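Local coordinates for protein trans-4-hydroxy-L-proline dehydratase (Clostridioides difficile 70-100-2010, PDB 6VXC) that dehydrates trans-4-hydroxy-L-proline to (S)-1-pyrroline-5-carboxylate by glycyl radical chemistry in the anaerobic breakdown of hydroxyproline, at residues Gly191-Leu203 with Leu543-Gly555. Residues are numbered along the deposited sequence; the frame is centred on the assembly and turned at random.
Sequences GFLDLKKDIEARL and LMSTIVDDCIEKG
Leu-195 faces Thr-546, Ile-199 faces Ile-552 and Arg-202 faces Glu-553, with CA atoms 6.9, 6.3 and 7.2 Å apart; the spacing of 195, 199 and 202 marks one side of helix 192-203, packed against two short helices of the pyruvate formate lyase-like region, away from the active-site residues. The link between these two includes a type II beta turn from Val-548 to Cys-551, and a Schellman motif with Gly-555 at positive phi ends the second. Knob-into-hole packing is met at Ile-552, whose side chain sits among Leu-195, Asp-198, Ile-199 and Arg-202; its CD1 lies 3.8 Å from Ile-199 CG1, the two chains crossing nearly at right angles. At the start of the helix, the Phe-192 ring takes Thr-546 OG1 at its edge, in plane, 3.4 Å from CE1. Thr-546 chi1 of 64° turns that hydroxyl back onto its own helix, where it donates to Leu-543 O at 2.7 Å. Val-286 of helix 276-293 and Met-231 of helix 214-248 also pack on Phe-192. Arg-202, bent at chi2 and chi3, brings its guanidinium edge to the C-terminal end of helix 551-554, while its NH1 pairs with Glu-205. Its NE donates to Ile-552 O at 3.2 Å with an N-H...O angle of 150°; Gly-555 N reaches the same oxygen from the opposite face of the carbonyl plane.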
ATOM      1  N   GLY A 191      -2.379   4.415  27.372  1.00 14.65           N
ATOM      2  CA  GLY A 191      -2.443   2.976  27.263  1.00 12.78           C
ATOM      3  C   GLY A 191      -3.874   2.540  27.015  1.00 14.49           C
ATOM      4  O   GLY A 191      -4.789   3.354  26.962  1.00 12.94           O
ATOM      5  N   PHE A 192      -4.060   1.230  26.843  1.00 12.83           N
ATOM      6  CA  PHE A 192      -5.400   0.730  26.573  1.00 14.52           C
ATOM      7  C   PHE A 192      -6.290   0.697  27.809  1.00 15.10           C
ATOM      8  O   PHE A 192      -7.521   0.689  27.665  1.00 14.66           O
ATOM      9  CB  PHE A 192      -5.312  -0.641  25.904  1.00 13.59           C
ATOM     10  CG  PHE A 192      -4.938  -0.539  24.457  1.00 13.57           C
ATOM     11  CD1 PHE A 192      -5.912  -0.332  23.490  1.00 12.37           C
ATOM     12  CD2 PHE A 192      -3.605  -0.581  24.065  1.00 14.55           C
ATOM     13  CE1 PHE A 192      -5.563  -0.193  22.140  1.00 14.31           C
ATOM     14  CE2 PHE A 192      -3.251  -0.445  22.718  1.00 14.59           C
ATOM     15  CZ  PHE A 192      -4.225  -0.252  21.760  1.00 11.49           C
ATOM     16  N   LEU A 193      -5.711   0.717  29.014  1.00 14.98           N
ATOM     17  CA  LEU A 193      -6.522   0.946  30.200  1.00 14.41           C
ATOM     18  C   LEU A 193      -7.073   2.363  30.214  1.00 17.11           C
ATOM     19  O   LEU A 193      -8.215   2.576  30.629  1.00 15.72           O
ATOM     20  CB  LEU A 193      -5.717   0.681  31.470  1.00 19.15           C
ATOM     21  CG  LEU A 193      -5.331  -0.764  31.700  1.00 16.11           C
ATOM     22  CD1 LEU A 193      -4.388  -0.837  32.880  1.00 24.11           C
ATOM     23  CD2 LEU A 193      -6.581  -1.615  31.935  1.00 20.80           C
ATOM     24  N   ASP A 194      -6.273   3.342  29.769  1.00 17.05           N
ATOM     25  CA  ASP A 194      -6.764   4.717  29.647  1.00 15.35           C
ATOM     26  C   ASP A 194      -7.900   4.813  28.634  1.00 17.07           C
ATOM     27  O   ASP A 194      -8.906   5.496  28.866  1.00 18.26           O
ATOM     28  CB  ASP A 194      -5.644   5.660  29.212  1.00 13.63           C
ATOM     29  CG  ASP A 194      -4.540   5.794  30.234  1.00 20.97           C
ATOM     30  OD1 ASP A 194      -4.836   5.827  31.450  1.00 20.44           O
ATOM     31  OD2 ASP A 194      -3.368   5.886  29.801  1.00 22.05           O
ATOM     32  N   LEU A 195      -7.713   4.206  27.458  1.00 17.36           N
ATOM     33  CA  LEU A 195      -8.744   4.276  26.430  1.00 14.04           C
ATOM     34  C   LEU A 195     -10.013   3.610  26.930  1.00 15.53           C
ATOM     35  O   LEU A 195     -11.115   4.115  26.713  1.00 16.68           O
ATOM     36  CB  LEU A 195      -8.240   3.615  25.144  1.00 13.36           C
ATOM     37  CG  LEU A 195      -7.063   4.326  24.444  1.00 12.87           C
ATOM     38  CD1 LEU A 195      -6.409   3.461  23.357  1.00 13.24           C
ATOM     39  CD2 LEU A 195      -7.527   5.628  23.836  1.00 14.66           C
ATOM     40  N   LYS A 196      -9.872   2.503  27.663  1.00 17.44           N
ATOM     41  CA  LYS A 196     -11.062   1.853  28.203  1.00 17.23           C
ATOM     42  C   LYS A 196     -11.823   2.779  29.148  1.00 19.03           C
ATOM     43  O   LYS A 196     -13.051   2.849  29.099  1.00 18.54           O
ATOM     44  CB  LYS A 196     -10.690   0.551  28.906  1.00 17.65           C
ATOM     45  CG  LYS A 196     -11.920  -0.237  29.309  1.00 21.84           C
ATOM     46  CD  LYS A 196     -11.583  -1.544  29.980  1.00 23.11           C
ATOM     47  CE  LYS A 196     -12.856  -2.218  30.480  1.00 29.17           C
ATOM     48  NZ  LYS A 196     -12.553  -3.497  31.155  1.00 29.25           N
ATOM     49  N   LYS A 197     -11.109   3.530  29.988  1.00 17.99           N
ATOM     50  CA  LYS A 197     -11.789   4.501  30.842  1.00 21.45           C
ATOM     51  C   LYS A 197     -12.499   5.556  30.011  1.00 17.79           C
ATOM     52  O   LYS A 197     -13.596   6.001  30.362  1.00 20.01           O
ATOM     53  CB  LYS A 197     -10.792   5.160  31.798  1.00 20.24           C
ATOM     54  CG  LYS A 197     -10.302   4.235  32.884  1.00 27.41           C
ATOM     55  CD  LYS A 197      -9.390   4.947  33.865  1.00 33.18           C
ATOM     56  CE  LYS A 197      -9.194   4.112  35.118  1.00 38.37           C
ATOM     57  NZ  LYS A 197      -8.063   4.624  35.946  1.00 50.68           N
ATOM     58  N   ASP A 198     -11.862   6.008  28.930  1.00 17.54           N
ATOM     59  CA  ASP A 198     -12.530   6.926  28.016  1.00 17.70           C
ATOM     60  C   ASP A 198     -13.805   6.306  27.451  1.00 18.44           C
ATOM     61  O   ASP A 198     -14.827   6.985  27.318  1.00 18.72           O
ATOM     62  CB  ASP A 198     -11.594   7.324  26.872  1.00 15.31           C
ATOM     63  CG  ASP A 198     -10.401   8.165  27.332  1.00 23.04           C
ATOM     64  OD1 ASP A 198     -10.418   8.722  28.450  1.00 27.33           O
ATOM     65  OD2 ASP A 198      -9.436   8.269  26.552  1.00 26.07           O
ATOM     66  N   ILE A 199     -13.748   5.029  27.078  1.00 16.95           N
ATOM     67  CA  ILE A 199     -14.906   4.371  26.487  1.00 17.17           C
ATOM     68  C   ILE A 199     -16.022   4.215  27.518  1.00 19.54           C
ATOM     69  O   ILE A 199     -17.194   4.486  27.235  1.00 18.65           O
ATOM     70  CB  ILE A 199     -14.482   3.020  25.879  1.00 15.79           C
ATOM     71  CG1 ILE A 199     -13.597   3.257  24.635  1.00 13.99           C
ATOM     72  CG2 ILE A 199     -15.714   2.135  25.593  1.00 15.29           C
ATOM     73  CD1 ILE A 199     -12.705   2.079  24.271  1.00 12.86           C
ATOM     74  N   GLU A 200     -15.670   3.819  28.737  1.00 19.13           N
ATOM     75  CA  GLU A 200     -16.676   3.685  29.786  1.00 18.88           C
ATOM     76  C   GLU A 200     -17.331   5.021  30.093  1.00 21.51           C
ATOM     77  O   GLU A 200     -18.536   5.083  30.362  1.00 23.18           O
ATOM     78  CB  GLU A 200     -16.028   3.074  31.027  1.00 20.04           C
ATOM     79  CG  GLU A 200     -15.700   1.600  30.822  1.00 21.95           C
ATOM     80  CD  GLU A 200     -14.852   0.986  31.925  1.00 25.75           C
ATOM     81  OE1 GLU A 200     -14.188   1.729  32.680  1.00 28.47           O
ATOM     82  OE2 GLU A 200     -14.884  -0.256  32.049  1.00 30.47           O
ATOM     83  N   ALA A 201     -16.561   6.109  30.041  1.00 21.09           N
ATOM     84  CA  ALA A 201     -17.152   7.429  30.225  1.00 21.06           C
ATOM     85  C   ALA A 201     -18.163   7.742  29.126  1.00 23.28           C
ATOM     86  O   ALA A 201     -19.239   8.290  29.400  1.00 20.45           O
ATOM     87  CB  ALA A 201     -16.060   8.494  30.267  1.00 20.95           C
ATOM     88  N   ARG A 202     -17.835   7.408  27.872  1.00 21.35           N
ATOM     89  CA  ARG A 202     -18.785   7.616  26.780  1.00 20.76           C
ATOM     90  C   ARG A 202     -20.044   6.780  26.984  1.00 18.57           C
ATOM     91  O   ARG A 202     -21.159   7.264  26.775  1.00 18.69           O
ATOM     92  CB  ARG A 202     -18.143   7.274  25.436  1.00 21.78           C
ATOM     93  CG  ARG A 202     -17.221   8.335  24.869  1.00 21.20           C
ATOM     94  CD  ARG A 202     -17.963   9.607  24.433  1.00 21.95           C
ATOM     95  NE  ARG A 202     -18.773   9.404  23.229  1.00 24.95           N
ATOM     96  CZ  ARG A 202     -20.090   9.592  23.158  1.00 24.03           C
ATOM     97  NH1 ARG A 202     -20.773   9.989  24.220  1.00 23.62           N
ATOM     98  NH2 ARG A 202     -20.729   9.373  22.021  1.00 26.84           N
ATOM     99  N   LEU A 203     -19.882   5.510  27.361  1.00 17.20           N
ATOM    100  CA  LEU A 203     -21.041   4.646  27.576  1.00 20.50           C
ATOM    101  C   LEU A 203     -21.985   5.226  28.630  1.00 21.89           C
ATOM    102  O   LEU A 203     -23.208   5.133  28.493  1.00 23.18           O
ATOM    103  CB  LEU A 203     -20.589   3.236  27.961  1.00 17.52           C
ATOM    104  CG  LEU A 203     -20.123   2.358  26.791  1.00 18.25           C
ATOM    105  CD1 LEU A 203     -19.405   1.097  27.273  1.00 16.30           C
ATOM    106  CD2 LEU A 203     -21.303   2.001  25.902  1.00 18.41           C
ATOM    107  N   LEU A 543     -10.783  -2.851  17.592  1.00 11.78           N
ATOM    108  CA  LEU A 543      -9.440  -2.489  18.042  1.00 11.73           C
ATOM    109  C   LEU A 543      -8.939  -1.259  17.291  1.00 13.05           C
ATOM    110  O   LEU A 543      -8.576  -0.256  17.906  1.00 14.07           O
ATOM    111  CB  LEU A 543      -8.462  -3.660  17.895  1.00 14.99           C
ATOM    112  CG  LEU A 543      -7.006  -3.334  18.277  1.00 12.73           C
ATOM    113  CD1 LEU A 543      -6.926  -2.883  19.747  1.00 15.11           C
ATOM    114  CD2 LEU A 543      -6.052  -4.528  18.044  1.00 13.29           C
ATOM    115  N   MET A 544      -8.983  -1.280  15.957  1.00 13.31           N
ATOM    116  CA  MET A 544      -8.529  -0.099  15.222  1.00 12.91           C
ATOM    117  C   MET A 544      -9.286   1.154  15.660  1.00 14.90           C
ATOM    118  O   MET A 544      -8.697   2.237  15.770  1.00 13.17           O
ATOM    119  CB  MET A 544      -8.668  -0.311  13.713  1.00 12.81           C
ATOM    120  CG  MET A 544      -8.189   0.884  12.875  1.00 19.07           C
ATOM    121  SD  MET A 544      -6.380   1.045  12.884  1.00 21.90           S
ATOM    122  CE  MET A 544      -5.962  -0.378  11.886  1.00 13.66           C
ATOM    123  N   SER A 545     -10.587   1.023  15.938  1.00 14.25           N
ATOM    124  CA  SER A 545     -11.374   2.189  16.314  1.00 11.49           C
ATOM    125  C   SER A 545     -10.850   2.854  17.583  1.00 13.49           C
ATOM    126  O   SER A 545     -10.988   4.070  17.736  1.00 14.37           O
ATOM    127  CB  SER A 545     -12.846   1.803  16.476  1.00 12.02           C
ATOM    128  OG  SER A 545     -13.367   1.275  15.267  1.00 15.53           O
ATOM    129  N   THR A 546     -10.266   2.088  18.510  1.00 12.98           N
ATOM    130  CA  THR A 546      -9.834   2.681  19.774  1.00 12.19           C
ATOM    131  C   THR A 546      -8.718   3.700  19.593  1.00 14.67           C
ATOM    132  O   THR A 546      -8.552   4.568  20.452  1.00 14.53           O
ATOM    133  CB  THR A 546      -9.362   1.609  20.765  1.00 14.08           C
ATOM    134  OG1 THR A 546      -8.195   0.952  20.242  1.00 16.89           O
ATOM    135  CG2 THR A 546     -10.481   0.572  21.068  1.00 12.73           C
ATOM    136  N   ILE A 547      -7.962   3.640  18.497  1.00 13.50           N
ATOM    137  CA  ILE A 547      -6.792   4.490  18.346  1.00 14.84           C
ATOM    138  C   ILE A 547      -6.917   5.471  17.181  1.00 15.27           C
ATOM    139  O   ILE A 547      -5.932   6.085  16.801  1.00 15.65           O
ATOM    140  CB  ILE A 547      -5.508   3.650  18.203  1.00 13.54           C
ATOM    141  CG1 ILE A 547      -5.635   2.729  16.995  1.00 12.27           C
ATOM    142  CG2 ILE A 547      -5.201   2.902  19.509  1.00 14.08           C
ATOM    143  CD1 ILE A 547      -4.345   2.037  16.605  1.00 15.29           C
ATOM    144  N   VAL A 548      -8.090   5.588  16.612  1.00 12.64           N
ATOM    145  CA  VAL A 548      -8.301   6.477  15.525  1.00 11.05           C
ATOM    146  C   VAL A 548      -9.265   7.599  15.865  1.00 12.75           C
ATOM    147  O   VAL A 548     -10.407   7.359  16.197  1.00 18.33           O
ATOM    148  CB  VAL A 548      -8.831   5.757  14.272  1.00 11.07           C
ATOM    149  CG1 VAL A 548      -9.316   6.772  13.268  1.00 15.31           C
ATOM    150  CG2 VAL A 548      -7.848   4.794  13.680  1.00 11.37           C
ATOM    151  N   ASP A 549      -8.784   8.817  15.727  1.00 15.31           N
ATOM    152  CA  ASP A 549      -9.602   9.964  15.948  1.00 13.97           C
ATOM    153  C   ASP A 549     -10.864  10.045  15.134  1.00 14.35           C
ATOM    154  O   ASP A 549     -10.908  10.054  13.951  1.00 13.23           O
ATOM    155  CB  ASP A 549      -8.892  11.286  15.886  1.00 14.61           C
ATOM    156  CG  ASP A 549      -8.017  11.535  17.071  1.00 19.59           C
ATOM    157  OD1 ASP A 549      -8.276  11.016  18.120  1.00 22.12           O
ATOM    158  OD2 ASP A 549      -7.095  12.275  16.911  1.00 20.87           O
ATOM    159  N   ASP A 550     -11.724  10.232  16.095  1.00 13.82           N
ATOM    160  CA  ASP A 550     -13.044  10.415  16.483  1.00 15.58           C
ATOM    161  C   ASP A 550     -13.885   9.202  16.796  1.00 13.04           C
ATOM    162  O   ASP A 550     -14.965   9.402  17.213  1.00 16.13           O
ATOM    163  CB  ASP A 550     -13.706  11.748  16.144  1.00 15.29           C
ATOM    164  CG  ASP A 550     -12.719  12.875  15.915  1.00 17.55           C
ATOM    165  OD1 ASP A 550     -11.757  13.022  16.624  1.00 18.83           O
ATOM    166  OD2 ASP A 550     -12.929  13.594  14.984  1.00 18.72           O
ATOM    167  N   CYS A 551     -13.327   7.982  16.736  1.00 15.27           N
ATOM    168  CA  CYS A 551     -14.266   6.871  16.861  1.00 14.62           C
ATOM    169  C   CYS A 551     -14.882   6.817  18.256  1.00 15.14           C
ATOM    170  O   CYS A 551     -16.100   6.660  18.393  1.00 16.23           O
ATOM    171  CB  CYS A 551     -13.573   5.545  16.521  1.00 12.20           C
ATOM    172  SG  CYS A 551     -12.977   5.449  14.800  1.00 17.04           S
ATOM    173  N   ILE A 552     -14.061   6.962  19.304  1.00 16.20           N
ATOM    174  CA  ILE A 552     -14.586   6.896  20.672  1.00 16.87           C
ATOM    175  C   ILE A 552     -15.560   8.041  20.926  1.00 18.91           C
ATOM    176  O   ILE A 552     -16.689   7.828  21.386  1.00 18.20           O
ATOM    177  CB  ILE A 552     -13.430   6.877  21.701  1.00 16.50           C
ATOM    178  CG1 ILE A 552     -12.662   5.550  21.628  1.00 15.45           C
ATOM    179  CG2 ILE A 552     -13.931   7.160  23.116  1.00 17.47           C
ATOM    180  CD1 ILE A 552     -11.390   5.489  22.481  1.00 14.28           C
ATOM    181  N   GLU A 553     -15.150   9.266  20.595  1.00 16.29           N
ATOM    182  CA  GLU A 553     -16.011  10.431  20.803  1.00 18.36           C
ATOM    183  C   GLU A 553     -17.328  10.308  20.043  1.00 18.18           C
ATOM    184  O   GLU A 553     -18.393  10.645  20.575  1.00 16.10           O
ATOM    185  CB  GLU A 553     -15.259  11.699  20.390  1.00 20.90           C
ATOM    186  CG  GLU A 553     -16.055  12.986  20.438  1.00 28.46           C
ATOM    187  CD  GLU A 553     -15.226  14.206  20.018  1.00 37.52           C
ATOM    188  OE1 GLU A 553     -13.999  14.068  19.828  1.00 38.07           O
ATOM    189  OE2 GLU A 553     -15.807  15.301  19.860  1.00 46.13           O
ATOM    190  N   LYS A 554     -17.274   9.836  18.792  1.00 20.93           N
ATOM    191  CA  LYS A 554     -18.487   9.660  17.997  1.00 16.87           C
ATOM    192  C   LYS A 554     -19.300   8.448  18.419  1.00 15.89           C
ATOM    193  O   LYS A 554     -20.488   8.373  18.089  1.00 18.60           O
ATOM    194  CB  LYS A 554     -18.148   9.487  16.514  1.00 15.91           C
ATOM    195  CG  LYS A 554     -17.638  10.709  15.779  1.00 13.06           C
ATOM    196  CD  LYS A 554     -17.379  10.324  14.337  1.00 14.80           C
ATOM    197  CE  LYS A 554     -16.934  11.482  13.477  1.00 14.23           C
ATOM    198  NZ  LYS A 554     -16.781  11.023  12.052  1.00 17.66           N
ATOM    199  N   GLY A 555     -18.698   7.516  19.144  1.00 15.11           N
ATOM    200  CA  GLY A 555     -19.288   6.217  19.365  1.00 16.90           C
ATOM    201  C   GLY A 555     -19.581   5.496  18.069  1.00 14.92           C
ATOM    202  O   GLY A 555     -20.670   4.945  17.884  1.00 16.31           O
TER